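Local coordinates for DUF5638 domain-containing protein (Legionella pneumophila subsp. pneumophila, PDB 5L1A), which is of unknown function but is probably membrane-attached, the present chain being its N-terminal, all-helical DUF5638 part, at residues Glu67-Ile70 against Ser71-Gln75; Cys18-Gln21 against Leu22-Phe26; Lys85-Glu88 against Thr89-Thr93. One frame throughout, in Å; residues are numbered along the deposited sequence.

Overall arrangement
From the N terminus the chain meets interaction 2 first, in the last turns of helix 8-25, then interaction 1 in the second half of helix 56-77, and finally interaction 3, where helix 83-90 runs out into the segment leading to helix 97-110. Each is local to one helix or its end, so none closes a long loop, and the three follow in series without nesting or crossing. Interaction 1 lies in the middle. It packs against interaction 2 on one side, Ser74 meeting Phe25, and against interaction 3 on another, through Leu72. Interactions 2 and 3 lie on opposite sides of the chain's centre, their nearest atoms about 12 Å apart.

Interaction 1. Residues Glu67-Ile70 against Ser71-Gln75; sequences ENFI and SLVSQ
Val73 lays its CG2 methyl over one face of the Phe69 ring, 3.7 Å from the ring centroid and displaced toward the rim, a CH-pi contact one helical turn apart. The ring can reach it because Phe69 carries CG anti to its own N (chi1 168°), while CG2 of Val73 stands beside the backbone N. The same turn is closed by Val73 N, which donates to Phe69 O at 3.0 Å. Ile70 contributes its carbonyl, accepting from Ser74 N at 3.1 Å, and its CG2 and CD1 methyls pack on Gln21 and Leu22 of helix 8-25. Ser71 gives its N to Glu67 O at 3.1 Å, and its hydroxyl OG makes a weak second bond to that oxygen at 3.4 Å. Ser71 O takes two good donors from one face of its plane, Ser74 OG at 2.7 Å and Gln75 N at 3.1 Å, and a weak third from Gln75 NE2. Glu67 makes a salt bridge with Arg14. The chemistry is divided round the helix: serine hydroxyls bond back to main-chain carbonyls on one side, whereas Phe69 and Val73 put an apolar surface into the buried interior, with Tyr46, Phe106 and Phe107 among their neighbours.

Interaction 2. Residues Cys18-Gln21 against Leu22-Phe26; sequences CDTQ and LNQFF
Gln21 folds its side chain over the ring of Phe25, four residues on, and this is the main side-chain contact of the turn. CG starts anti to the backbone N (chi1 -175°), and a bend at the next bond (chi2 62°) brings NE2 over the rim of the ring face, beside CE1 and CD1. NE2 comes to 3.2 Å from Phe25 CE1, with the amide plane inclined 34° to the ring. The methylene beside it adds a CH-pi contact, Gln21 CG lying 4.1 Å from the ring centroid. Gln21 O sits over the same face, offset from the centre but closer to it than CG or NE2, so main chain and side chain of one residue together line that side of the aromatic group.

The main-chain bonds follow the alpha-helical pattern. Leu22 N donates to Cys18 O at 3.0 Å, Gln24 N to Thr20 O at 3.0 Å, and Phe25 N to Gln21 O at 3.1 Å. The series fades at the helix end, where Phe26 N makes only a weak bond to Leu22 O and Phe26 leaves helical geometry.

Looser contacts complete the turn. Thr20 and Gln24 run side by side, with Thr20 CG2 3.9 Å from Gln24 NE2. The Phe26 ring receives Phe25 CB over one face and Leu22 CD2 at its edge.

Polar groups on another side of the helix bridge to its neighbours: Asp19 bonds Tyr66 of helix 56-77 and Asn47 of helix 33-51, and Asn23 bonds Lys43 of helix 33-51. Helix 8-25 is thus tied to two neighbours, its Leu22 resting on Leu39 and Ile42 while Cys18 touches Tyr66 and Glu67.

Interaction 3. Residues Lys85-Glu88 against Thr89-Thr93; sequences KAFE and TIKDT. With I3C (5-amino-2,4,6-triiodobenzene-1,3-dicarboxylic acid), chain B; I3C (5-amino-2,4,6-triiodobenzene-1,3-dicarboxylic acid), chain D.
Thr89 turns its hydroxyl back along the helix to Lys85 O, donating from OG1 at 2.8 Å; OG1 stands beside the backbone N (chi1 -50°), which puts it within range of the preceding turn. Phe87 meets two residues. Lys91 CB lies over one face of its ring, 4.0 Å from the centroid, in a CH-pi contact, and Ile90 CD1 approaches obliquely, 3.9 Å from Phe87 CD1. Two ligand molecules border the segment: Thr93 OG1 donates to carboxylate oxygen O12 of the chain B molecule at 2.6 Å, and Phe87 CZ lies 3.5 Å from iodine I3 of the chain D molecule. Behind these contacts the main-chain bonding changes. Thr89 N donates to Ala86 O and Ile90 N to Phe87 O, both from well above the carbonyl plane. A water donates to Glu88 O and accepts from Asp92 N. Farther out, Ile90 packs on Ile103 and Leu72. These 3-10 type bonds mix with weak four-residue ones, Thr89 N to Lys85 O and Lys91 N to Phe87 O, as the helix ends. Thr89, Ile90 and Thr93 join Glu61, Glu65 and Asn68 in a pocket occupied here by I3C, a common phasing compound, so no natural ligand can be inferred.

Interaction 1. Residues Glu67-Ile70 against Ser71-Gln75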
# COMPACT_ATOMS: atom_id res chain seq x y z
N GLU A 67 1.12 0.53 5.58
CA GLU A 67 2.05 1.51 6.15
C GLU A 67 3.49 1.18 5.80
O GLU A 67 4.28 2.08 5.48
CB GLU A 67 1.87 1.58 7.67
CG GLU A 67 0.58 2.26 8.08
CD GLU A 67 0.17 1.91 9.48
OE1 GLU A 67 0.70 0.94 10.05
OE2 GLU A 67 -0.70 2.62 10.03
N ASN A 68 3.87 -0.10 5.87
CA ASN A 68 5.21 -0.49 5.46
C ASN A 68 5.43 -0.22 3.98
O ASN A 68 6.53 0.19 3.57
CB ASN A 68 5.45 -1.97 5.77
CG ASN A 68 5.48 -2.26 7.26
OD1 ASN A 68 5.94 -1.45 8.05
ND2 ASN A 68 4.99 -3.44 7.64
N PHE A 69 4.41 -0.44 3.15
CA PHE A 69 4.52 -0.12 1.73
C PHE A 69 4.77 1.37 1.52
O PHE A 69 5.58 1.75 0.67
CB PHE A 69 3.26 -0.57 0.99
CG PHE A 69 3.15 -0.03 -0.41
CD1 PHE A 69 3.81 -0.65 -1.46
CD2 PHE A 69 2.38 1.09 -0.68
CE1 PHE A 69 3.71 -0.16 -2.75
CE2 PHE A 69 2.27 1.59 -1.97
CZ PHE A 69 2.94 0.96 -3.01
N ILE A 70 4.08 2.22 2.28
CA ILE A 70 4.28 3.66 2.17
C ILE A 70 5.72 4.03 2.51
O ILE A 70 6.34 4.85 1.82
CB ILE A 70 3.27 4.41 3.06
CG1 ILE A 70 1.85 4.23 2.52
CG2 ILE A 70 3.62 5.88 3.15
CD1 ILE A 70 1.71 4.66 1.08
N SER A 71 6.26 3.43 3.57
CA SER A 71 7.65 3.69 3.93
C SER A 71 8.61 3.30 2.81
O SER A 71 9.58 4.01 2.54
CB SER A 71 8.01 2.95 5.22
OG SER A 71 7.31 3.48 6.32
N LEU A 72 8.34 2.18 2.15
CA LEU A 72 9.21 1.74 1.06
C LEU A 72 9.12 2.68 -0.13
O LEU A 72 10.14 2.97 -0.78
CB LEU A 72 8.86 0.31 0.65
CG LEU A 72 9.09 -0.75 1.73
CD1 LEU A 72 8.67 -2.12 1.24
CD2 LEU A 72 10.55 -0.76 2.17
N VAL A 73 7.92 3.18 -0.44
CA VAL A 73 7.77 4.12 -1.55
C VAL A 73 8.61 5.37 -1.30
O VAL A 73 9.29 5.86 -2.21
CB VAL A 73 6.29 4.48 -1.76
CG1 VAL A 73 6.16 5.53 -2.85
CG2 VAL A 73 5.49 3.24 -2.12
N SER A 74 8.57 5.90 -0.08
CA SER A 74 9.35 7.10 0.22
C SER A 74 10.85 6.83 0.07
O SER A 74 11.58 7.68 -0.45
CB SER A 74 9.03 7.61 1.63
OG SER A 74 9.38 6.67 2.62
N GLN A 75 11.31 5.66 0.50
CA GLN A 75 12.73 5.34 0.38
C GLN A 75 13.14 5.19 -1.08
O GLN A 75 14.26 5.57 -1.45
CB GLN A 75 13.05 4.06 1.15
CG GLN A 75 12.78 4.15 2.64
CD GLN A 75 12.93 2.81 3.32
OE1 GLN A 75 13.86 2.06 3.05
NE2 GLN A 75 11.99 2.50 4.21

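Interaction 2. Residues Cys18-Gln21 against Leu22-Phe26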
# COMPACT_ATOMS: atom_id res chain seq x y z
N CYS A 18 -2.42 6.81 4.78
CA CYS A 18 -1.63 6.18 3.73
C CYS A 18 -2.05 6.68 2.35
O CYS A 18 -1.20 6.99 1.51
CB CYS A 18 -1.76 4.66 3.81
SG CYS A 18 -1.13 3.91 5.33
N ASP A 19 -3.37 6.75 2.10
CA ASP A 19 -3.85 7.25 0.82
C ASP A 19 -3.46 8.71 0.60
O ASP A 19 -3.11 9.11 -0.51
CB ASP A 19 -5.37 7.10 0.73
CG ASP A 19 -5.82 5.65 0.61
OD1 ASP A 19 -5.00 4.80 0.20
OD2 ASP A 19 -6.99 5.37 0.93
N THR A 20 -3.52 9.52 1.66
CA THR A 20 -3.12 10.92 1.56
C THR A 20 -1.62 11.04 1.36
O THR A 20 -1.15 11.88 0.58
CB THR A 20 -3.56 11.68 2.81
OG1 THR A 20 -4.97 11.55 2.97
CG2 THR A 20 -3.19 13.16 2.70
N GLN A 21 -0.84 10.22 2.08
CA GLN A 21 0.61 10.26 1.93
C GLN A 21 1.04 9.88 0.52
O GLN A 21 2.02 10.44 0.01
CB GLN A 21 1.26 9.33 2.96
CG GLN A 21 2.77 9.39 2.97
CD GLN A 21 3.29 10.76 3.33
OE1 GLN A 21 3.26 11.15 4.49
NE2 GLN A 21 3.74 11.50 2.33
N LEU A 22 0.33 8.95 -0.12
CA LEU A 22 0.65 8.61 -1.50
C LEU A 22 0.40 9.79 -2.43
O LEU A 22 1.23 10.08 -3.30
CB LEU A 22 -0.16 7.39 -1.94
CG LEU A 22 0.55 6.04 -1.93
CD1 LEU A 22 -0.36 4.95 -2.47
CD2 LEU A 22 1.86 6.09 -2.72
N ASN A 23 -0.74 10.47 -2.26
CA ASN A 23 -1.02 11.64 -3.09
C ASN A 23 0.04 12.72 -2.91
O ASN A 23 0.49 13.32 -3.89
CB ASN A 23 -2.41 12.20 -2.77
CG ASN A 23 -3.52 11.22 -3.07
OD1 ASN A 23 -3.32 10.21 -3.73
ND2 ASN A 23 -4.72 11.53 -2.57
N GLN A 24 0.46 12.97 -1.67
CA GLN A 24 1.43 14.03 -1.42
C GLN A 24 2.80 13.68 -1.97
O GLN A 24 3.57 14.59 -2.32
CB GLN A 24 1.51 14.32 0.08
CG GLN A 24 0.23 14.92 0.66
CD GLN A 24 0.31 15.13 2.16
OE1 GLN A 24 1.13 14.50 2.84
NE2 GLN A 24 -0.53 16.02 2.68
N PHE A 25 3.14 12.39 -2.06
CA PHE A 25 4.36 11.98 -2.74
C PHE A 25 4.38 12.49 -4.17
O PHE A 25 5.36 13.11 -4.62
CB PHE A 25 4.50 10.46 -2.72
CG PHE A 25 4.95 9.90 -1.40
CD1 PHE A 25 5.68 10.67 -0.51
CD2 PHE A 25 4.66 8.58 -1.06
CE1 PHE A 25 6.11 10.14 0.70
CE2 PHE A 25 5.08 8.05 0.15
CZ PHE A 25 5.80 8.83 1.03
N PHE A 26 3.30 12.24 -4.91
CA PHE A 26 3.20 12.57 -6.33
C PHE A 26 2.20 13.72 -6.48
O PHE A 26 1.04 13.52 -6.84
CB PHE A 26 2.79 11.35 -7.13
CG PHE A 26 3.53 10.10 -6.75
CD1 PHE A 26 4.80 9.86 -7.24
CD2 PHE A 26 2.95 9.18 -5.90
CE1 PHE A 26 5.48 8.71 -6.89
CE2 PHE A 26 3.63 8.03 -5.54
CZ PHE A 26 4.90 7.79 -6.04

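Interaction 3. Residues Lys85-Glu88 against Thr89-Thr93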
# COMPACT_ATOMS: atom_id res chain seq x y z
N LYS A 85 15.76 -3.55 -3.72
CA LYS A 85 15.79 -3.59 -2.27
C LYS A 85 14.38 -3.52 -1.69
O LYS A 85 14.03 -4.27 -0.77
CB LYS A 85 16.64 -2.44 -1.72
CG LYS A 85 18.13 -2.58 -1.96
CD LYS A 85 18.79 -3.44 -0.91
CE LYS A 85 20.31 -3.44 -1.05
NZ LYS A 85 20.95 -4.35 -0.06
N ALA A 86 13.55 -2.63 -2.24
CA ALA A 86 12.19 -2.46 -1.73
C ALA A 86 11.35 -3.71 -1.94
O ALA A 86 10.63 -4.14 -1.02
CB ALA A 86 11.53 -1.26 -2.40
N PHE A 87 11.41 -4.30 -3.13
CA PHE A 87 10.61 -5.49 -3.40
C PHE A 87 11.07 -6.68 -2.59
O PHE A 87 10.24 -7.49 -2.15
CB PHE A 87 10.63 -5.82 -4.90
CG PHE A 87 9.78 -7.00 -5.27
CD1 PHE A 87 8.41 -6.98 -5.04
CD2 PHE A 87 10.35 -8.13 -5.84
CE1 PHE A 87 7.62 -8.07 -5.38
CE2 PHE A 87 9.57 -9.22 -6.18
CZ PHE A 87 8.20 -9.19 -5.94
N GLU A 88 12.38 -6.82 -2.38
CA GLU A 88 12.90 -7.88 -1.51
C GLU A 88 12.29 -7.81 -0.11
O GLU A 88 12.13 -8.85 0.54
CB GLU A 88 14.42 -7.78 -1.40
CG GLU A 88 15.21 -8.46 -2.49
CD GLU A 88 16.70 -8.41 -2.21
OE1 GLU A 88 17.10 -7.60 -1.35
OE2 GLU A 88 17.47 -9.17 -2.84
N THR A 89 11.97 -6.61 0.36
CA THR A 89 11.51 -6.43 1.73
C THR A 89 10.16 -7.09 1.98
O THR A 89 9.89 -7.51 3.11
CB THR A 89 11.44 -4.94 2.07
OG1 THR A 89 12.66 -4.30 1.69
CG2 THR A 89 11.23 -4.75 3.55
N ILE A 90 9.31 -7.19 0.96
CA ILE A 90 7.93 -7.61 1.16
C ILE A 90 7.53 -8.79 0.29
O ILE A 90 6.38 -9.24 0.38
CB ILE A 90 6.94 -6.44 0.96
CG1 ILE A 90 7.26 -5.66 -0.32
CG2 ILE A 90 6.98 -5.50 2.16
CD1 ILE A 90 6.67 -6.27 -1.58
N LYS A 91 8.42 -9.32 -0.54
CA LYS A 91 8.02 -10.37 -1.47
C LYS A 91 7.65 -11.66 -0.76
O LYS A 91 6.74 -12.37 -1.19
CB LYS A 91 9.11 -10.61 -2.51
CG LYS A 91 10.44 -11.09 -1.94
CD LYS A 91 11.45 -11.38 -3.04
CE LYS A 91 12.74 -11.94 -2.47
NZ LYS A 91 13.78 -12.10 -3.52
N ASP A 92 8.34 -11.99 0.34
CA ASP A 92 8.08 -13.25 1.04
C ASP A 92 6.79 -13.21 1.84
O ASP A 92 6.16 -14.25 2.06
CB ASP A 92 9.24 -13.61 1.97
CG ASP A 92 10.56 -13.76 1.23
OD1 ASP A 92 10.55 -13.92 -0.01
OD2 ASP A 92 11.61 -13.74 1.90
N THR A 93 6.38 -12.03 2.31
CA THR A 93 5.16 -11.87 3.08
C THR A 93 3.97 -11.48 2.21
O THR A 93 2.87 -11.27 2.74
CB THR A 93 5.36 -10.83 4.18
OG1 THR A 93 6.06 -9.70 3.65
CG2 THR A 93 6.16 -11.42 5.34
I3 I3C B . 5.70 -10.40 10.03
I2 I3C B . 7.63 -6.55 5.65
I1 I3C B . 1.88 -8.68 5.52
O8 I3C B . 2.17 -9.72 9.12
O9 I3C B . 2.80 -11.40 7.86
C10 I3C B . 4.54 -7.00 4.58
N13 I3C B . 7.64 -8.42 8.29
C1 I3C B . 4.00 -9.38 7.66
C6 I3C B . 5.34 -9.31 8.30
C5 I3C B . 6.41 -8.48 7.72
C4 I3C B . 6.13 -7.72 6.48
C3 I3C B . 4.81 -7.77 5.84
C2 I3C B . 3.75 -8.60 6.43
C7 I3C B . 2.92 -10.22 8.25
O11 I3C B . 4.19 -5.80 4.68
O12 I3C B . 4.66 -7.57 3.48
I3 I3C D . 7.21 -9.44 -9.24
I2 I3C D . 6.41 -11.89 -14.82
I1 I3C D . 7.40 -15.53 -9.87
O8 I3C D . 6.52 -12.82 -7.66
O9 I3C D . 8.66 -12.46 -7.96
C10 I3C D . 6.83 -14.72 -13.07
N13 I3C D . 6.70 -9.70 -12.45
C1 I3C D . 7.25 -12.45 -9.88
C6 I3C D . 7.09 -11.11 -10.47
C5 I3C D . 6.84 -10.94 -11.92
C4 I3C D . 6.76 -12.15 -12.78
C3 I3C D . 6.92 -13.50 -12.20
C2 I3C D . 7.17 -13.64 -10.74
C7 I3C D . 7.50 -12.58 -8.40
O11 I3C D . 7.83 -15.46 -13.19
O12 I3C D . 5.75 -14.96 -13.65
O HOH W 1 10.60 -10.48 1.80